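Local structure of probable adenylyl-sulfate kinase (Aeropyrum pernix, 2YVU) at residues L68-R73 with C90-P95; W17-P22 with F114-V119. The protein probably catalyses the ATP-dependent 3'-phosphorylation of adenosine 5'-phosphosulfate, the step that yields activated sulfate (3'-phosphoadenylyl sulfate) in sulfur metabolism. All blocks are in the same frame, centred on the assembly; numbering follows the deposited sequence.

Interaction 1. Residues L68-R73 with C90-P95; sequences LRHLKR and CSFVSP
Leu71 and Ser94 mark the nearest backbone approach, with 7.7 Å between Leu71 CA and Ser94 CA, and the helix residues His70 and Leu71 meet Phe92, Val93 and Ser94, in the segment that follows Ser91, mainly through side chains, with no hydrogen bond across. His70 and Phe92 make the aromatic part of the contact. CG of His70 is anti to its backbone N (chi1 158°), and NE2 of the His70 ring lies 3.7 Å from CD2 of Phe92. The ring planes meet at 72°, inclined obliquely to each other. The other imidazole nitrogen, ND1, is hydrogen-bonded to Ser57, which also receives Arg73, a bond that probably restricts how the ring can turn. An alanine in place of His70 would probably open a gap beside Phe92 and cost Ser57 one of its polar partners. Leu71 divides its two methyls: CD2 comes to 4.3 Å from CB of Phe92, while CD1 rests 3.9 Å from CB of Ser94. Ser94, by similarity the phosphoserine intermediate, meets the leucine through CB; its OG is hydrogen-bonded to Trp17 NE1. The contact therefore sets an apolar backing, flanked by one tethered imidazole, against the loop that carries the probable active-site serine.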
# COMPACT_ATOMS: atom_id res chain seq x y z
N LEU A 68 -8.57 5.27 -11.83
CA LEU A 68 -8.70 6.20 -10.71
C LEU A 68 -8.66 5.45 -9.39
O LEU A 68 -7.94 5.85 -8.47
CB LEU A 68 -10.03 6.96 -10.79
CG LEU A 68 -10.03 8.41 -11.28
CD1 LEU A 68 -11.45 8.97 -11.16
CD2 LEU A 68 -9.06 9.25 -10.45
N ARG A 69 -9.45 4.39 -9.28
CA ARG A 69 -9.47 3.60 -8.04
C ARG A 69 -8.04 3.21 -7.69
O ARG A 69 -7.63 3.23 -6.54
CB ARG A 69 -10.27 2.32 -8.22
CG ARG A 69 -11.67 2.37 -7.67
CD ARG A 69 -12.31 0.98 -7.66
NE ARG A 69 -13.58 1.00 -6.94
CZ ARG A 69 -14.65 1.68 -7.33
NH1 ARG A 69 -14.61 2.42 -8.43
NH2 ARG A 69 -15.76 1.64 -6.60
N HIS A 70 -7.30 2.86 -8.73
CA HIS A 70 -5.92 2.42 -8.62
C HIS A 70 -5.01 3.53 -8.12
O HIS A 70 -4.25 3.34 -7.17
CB HIS A 70 -5.50 1.90 -9.99
CG HIS A 70 -4.03 1.88 -10.24
ND1 HIS A 70 -3.17 1.03 -9.58
CD2 HIS A 70 -3.28 2.55 -11.15
CE1 HIS A 70 -1.96 1.17 -10.08
NE2 HIS A 70 -2.00 2.08 -11.03
N LEU A 71 -5.11 4.69 -8.75
CA LEU A 71 -4.30 5.84 -8.38
C LEU A 71 -4.59 6.33 -6.96
O LEU A 71 -3.68 6.73 -6.23
CB LEU A 71 -4.51 6.97 -9.40
CG LEU A 71 -3.98 6.62 -10.80
CD1 LEU A 71 -4.32 7.73 -11.79
CD2 LEU A 71 -2.45 6.42 -10.74
N LYS A 72 -5.85 6.31 -6.57
CA LYS A 72 -6.21 6.73 -5.22
C LYS A 72 -5.56 5.74 -4.25
O LYS A 72 -5.09 6.09 -3.18
CB LYS A 72 -7.73 6.71 -5.05
CG LYS A 72 -8.17 6.91 -3.61
CD LYS A 72 -9.69 6.93 -3.50
CE LYS A 72 -10.13 7.33 -2.09
NZ LYS A 72 -11.63 7.34 -1.95
N ARG A 73 -5.56 4.48 -4.64
CA ARG A 73 -4.98 3.44 -3.82
C ARG A 73 -3.49 3.66 -3.67
O ARG A 73 -2.94 3.54 -2.58
CB ARG A 73 -5.25 2.09 -4.47
CG ARG A 73 -4.63 0.96 -3.73
CD ARG A 73 -5.42 -0.27 -4.04
NE ARG A 73 -5.26 -0.62 -5.42
CZ ARG A 73 -6.25 -1.00 -6.22
NH1 ARG A 73 -7.50 -1.09 -5.77
NH2 ARG A 73 -5.97 -1.30 -7.46
N CYS A 90 7.29 7.58 -7.12
CA CYS A 90 6.23 6.95 -7.91
C CYS A 90 6.34 7.18 -9.42
O CYS A 90 6.59 8.30 -9.87
CB CYS A 90 4.86 7.45 -7.45
SG CYS A 90 4.44 7.08 -5.77
N SER A 91 6.11 6.12 -10.18
CA SER A 91 6.15 6.19 -11.63
C SER A 91 4.94 5.47 -12.17
O SER A 91 4.92 4.23 -12.27
CB SER A 91 7.40 5.51 -12.20
OG SER A 91 7.33 5.58 -13.61
N PHE A 92 3.91 6.23 -12.52
CA PHE A 92 2.69 5.61 -13.00
C PHE A 92 2.12 6.24 -14.25
O PHE A 92 2.54 7.32 -14.67
CB PHE A 92 1.62 5.65 -11.91
CG PHE A 92 1.88 4.72 -10.79
CD1 PHE A 92 2.58 5.14 -9.67
CD2 PHE A 92 1.48 3.39 -10.87
CE1 PHE A 92 2.87 4.26 -8.63
CE2 PHE A 92 1.76 2.49 -9.84
CZ PHE A 92 2.46 2.93 -8.71
N VAL A 93 1.17 5.54 -14.85
CA VAL A 93 0.47 6.04 -16.02
C VAL A 93 -0.71 6.81 -15.43
O VAL A 93 -1.67 6.23 -14.92
CB VAL A 93 -0.02 4.87 -16.92
CG1 VAL A 93 -0.84 3.90 -16.12
CG2 VAL A 93 -0.84 5.42 -18.09
N SER A 94 -0.59 8.14 -15.45
CA SER A 94 -1.61 9.02 -14.91
C SER A 94 -1.68 10.26 -15.81
O SER A 94 -1.31 11.36 -15.41
CB SER A 94 -1.22 9.39 -13.47
OG SER A 94 0.14 9.81 -13.40
N PRO A 95 -2.18 10.09 -17.04
CA PRO A 95 -2.28 11.18 -18.01
C PRO A 95 -3.20 12.35 -17.68
O PRO A 95 -2.99 13.45 -18.18
CB PRO A 95 -2.70 10.46 -19.30
CG PRO A 95 -3.55 9.37 -18.79
CD PRO A 95 -2.77 8.86 -17.58

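Interaction 2. Residues W17-P22 with F114-V119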
# COMPACT_ATOMS: atom_id res chain seq x y z
N TRP A 17 6.33 12.16 -7.49
CA TRP A 17 5.43 11.60 -8.49
C TRP A 17 5.86 11.87 -9.92
O TRP A 17 5.68 12.99 -10.44
CB TRP A 17 4.02 12.17 -8.25
CG TRP A 17 2.95 11.46 -9.03
CD1 TRP A 17 2.55 11.73 -10.32
CD2 TRP A 17 2.22 10.31 -8.61
NE1 TRP A 17 1.62 10.80 -10.73
CE2 TRP A 17 1.41 9.91 -9.71
CE3 TRP A 17 2.17 9.56 -7.42
CZ2 TRP A 17 0.58 8.79 -9.65
CZ3 TRP A 17 1.35 8.46 -7.37
CH2 TRP A 17 0.56 8.08 -8.48
N LEU A 18 6.42 10.86 -10.59
CA LEU A 18 6.85 11.10 -11.96
C LEU A 18 5.67 10.91 -12.92
O LEU A 18 5.02 9.87 -12.92
CB LEU A 18 7.98 10.16 -12.34
CG LEU A 18 9.18 10.11 -11.37
CD1 LEU A 18 10.00 8.87 -11.66
CD2 LEU A 18 10.03 11.35 -11.51
N THR A 19 5.39 11.93 -13.73
CA THR A 19 4.29 11.80 -14.67
C THR A 19 4.83 12.09 -16.08
O THR A 19 5.65 13.00 -16.28
CB THR A 19 3.11 12.76 -14.33
OG1 THR A 19 2.10 12.67 -15.33
CG2 THR A 19 3.60 14.20 -14.24
N GLY A 20 4.38 11.29 -17.04
CA GLY A 20 4.82 11.44 -18.40
C GLY A 20 4.31 10.28 -19.23
O GLY A 20 3.72 9.34 -18.70
N LEU A 21 4.53 10.35 -20.54
CA LEU A 21 4.08 9.32 -21.46
C LEU A 21 4.83 8.02 -21.29
O LEU A 21 5.98 8.00 -20.85
CB LEU A 21 4.25 9.80 -22.91
CG LEU A 21 3.35 10.92 -23.45
CD1 LEU A 21 3.85 11.36 -24.82
CD2 LEU A 21 1.91 10.45 -23.52
N PRO A 22 4.17 6.89 -21.62
CA PRO A 22 4.86 5.60 -21.50
C PRO A 22 6.04 5.74 -22.46
O PRO A 22 5.87 6.30 -23.54
CB PRO A 22 3.83 4.61 -22.03
CG PRO A 22 2.53 5.25 -21.68
CD PRO A 22 2.75 6.71 -21.98
N PHE A 114 4.50 16.87 -1.86
CA PHE A 114 4.21 16.09 -3.05
C PHE A 114 4.86 16.78 -4.24
O PHE A 114 4.41 17.85 -4.67
CB PHE A 114 2.69 15.97 -3.25
CG PHE A 114 2.28 15.12 -4.43
CD1 PHE A 114 2.05 15.69 -5.68
CD2 PHE A 114 2.10 13.74 -4.29
CE1 PHE A 114 1.64 14.92 -6.77
CE2 PHE A 114 1.68 12.95 -5.37
CZ PHE A 114 1.45 13.53 -6.61
N LEU A 115 5.91 16.17 -4.77
CA LEU A 115 6.63 16.76 -5.90
C LEU A 115 6.23 16.15 -7.23
O LEU A 115 6.60 15.02 -7.55
CB LEU A 115 8.15 16.58 -5.71
CG LEU A 115 8.69 17.10 -4.38
CD1 LEU A 115 10.17 16.76 -4.22
CD2 LEU A 115 8.47 18.59 -4.33
N GLU A 116 5.47 16.91 -8.01
CA GLU A 116 5.03 16.45 -9.32
C GLU A 116 6.12 16.77 -10.33
O GLU A 116 6.40 17.94 -10.65
CB GLU A 116 3.72 17.13 -9.68
CG GLU A 116 3.11 16.71 -11.00
CD GLU A 116 1.65 17.13 -11.11
OE1 GLU A 116 1.25 18.05 -10.38
OE2 GLU A 116 0.91 16.54 -11.91
N ILE A 117 6.76 15.72 -10.83
CA ILE A 117 7.86 15.83 -11.77
C ILE A 117 7.43 15.47 -13.18
O ILE A 117 7.07 14.31 -13.47
CB ILE A 117 9.00 14.87 -11.36
CG1 ILE A 117 9.30 15.05 -9.87
CG2 ILE A 117 10.21 15.03 -12.32
CD1 ILE A 117 9.76 16.48 -9.46
N TYR A 118 7.49 16.44 -14.08
CA TYR A 118 7.11 16.18 -15.46
C TYR A 118 8.29 15.69 -16.29
O TYR A 118 9.23 16.44 -16.56
CB TYR A 118 6.48 17.45 -16.07
CG TYR A 118 6.07 17.32 -17.53
CD1 TYR A 118 5.60 16.11 -18.05
CD2 TYR A 118 6.10 18.42 -18.38
CE1 TYR A 118 5.16 16.00 -19.39
CE2 TYR A 118 5.66 18.32 -19.71
CZ TYR A 118 5.19 17.11 -20.21
OH TYR A 118 4.78 17.02 -21.53
N VAL A 119 8.22 14.42 -16.68
CA VAL A 119 9.22 13.77 -17.52
C VAL A 119 8.69 14.02 -18.93
O VAL A 119 7.78 13.35 -19.41
CB VAL A 119 9.31 12.27 -17.19
CG1 VAL A 119 10.41 11.60 -18.02
CG2 VAL A 119 9.57 12.10 -15.69
O HOH W 1 6.29 12.75 -21.46
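The carbonyl oxygen of Val119 takes a short hydrogen bond, 2.6 Å from O of water 1, and the same water accepts one from the backbone N of Leu21. The water thus continues the pairing of the two chains beyond the last backbone bond, Val119 N to Thr19 O, into the residues thought to bind ATP. Before that point the strands run parallel, their axes 4.8 Å apart at closest approach. Three further backbone bonds join them: Trp17 N to Leu115 O, Ile117 N to Trp17 O and Thr19 N to Ile117 O. The last of these is the straightest of the four, with an N-H...O angle of 174°. On one face of the sheet Leu18 and Ile117 run alongside each other in the same direction, CD2 of Leu18 being 3.7 Å from CB of Ile117; Leu177 of helix 170-184 touches both. On the other face, CZ of Phe114 presses close to CB of Trp17 at 3.3 Å. The phenyl ring and the indole's five-membered ring are inclined by only 28°, yet are offset enough to share little of their faces. Val103 of helix 97-109 packs on both. Farther along this face, the methyl CG2 of Thr19 meets CG of Glu116 at 4.1 Å. With OG1 of Thr19 anti to the backbone N (chi1 176°), CG2 falls between the backbone N and the carbonyl carbon; OG1 is hydrogen-bonded to Tyr153. The buried Glu116 carboxylate is paired with Arg100 and Arg104, which probably favours its ionised form. Backbone bonds and apolar packing on both faces thus probably hold the strand that leads into the likely P-loop, its place in the P-loop NTPase fold, and the water extends the link to Leu21.

From the N terminus, strand 14-19 comes first and runs into the probable P-loop. Helix 64-82 and strand 87-91 follow, and interaction 1 closes the short excursion from within that helix to the residues after Ser91. Only after helix 97-109 does strand 114-120 return beside strand 14-19, so that interaction 2 closes a much longer loop and interaction 1 lies wholly within it. In the parallel sheet, strand 14-19 sits between 87-91 and 114-120. The two contacts meet there: Cys90 O lies 2.7 Å from Leu18 N in a probable hydrogen bond. Together they tie helix 64-82, three adjacent strands and the loops bearing the likely ATP site and phosphoserine.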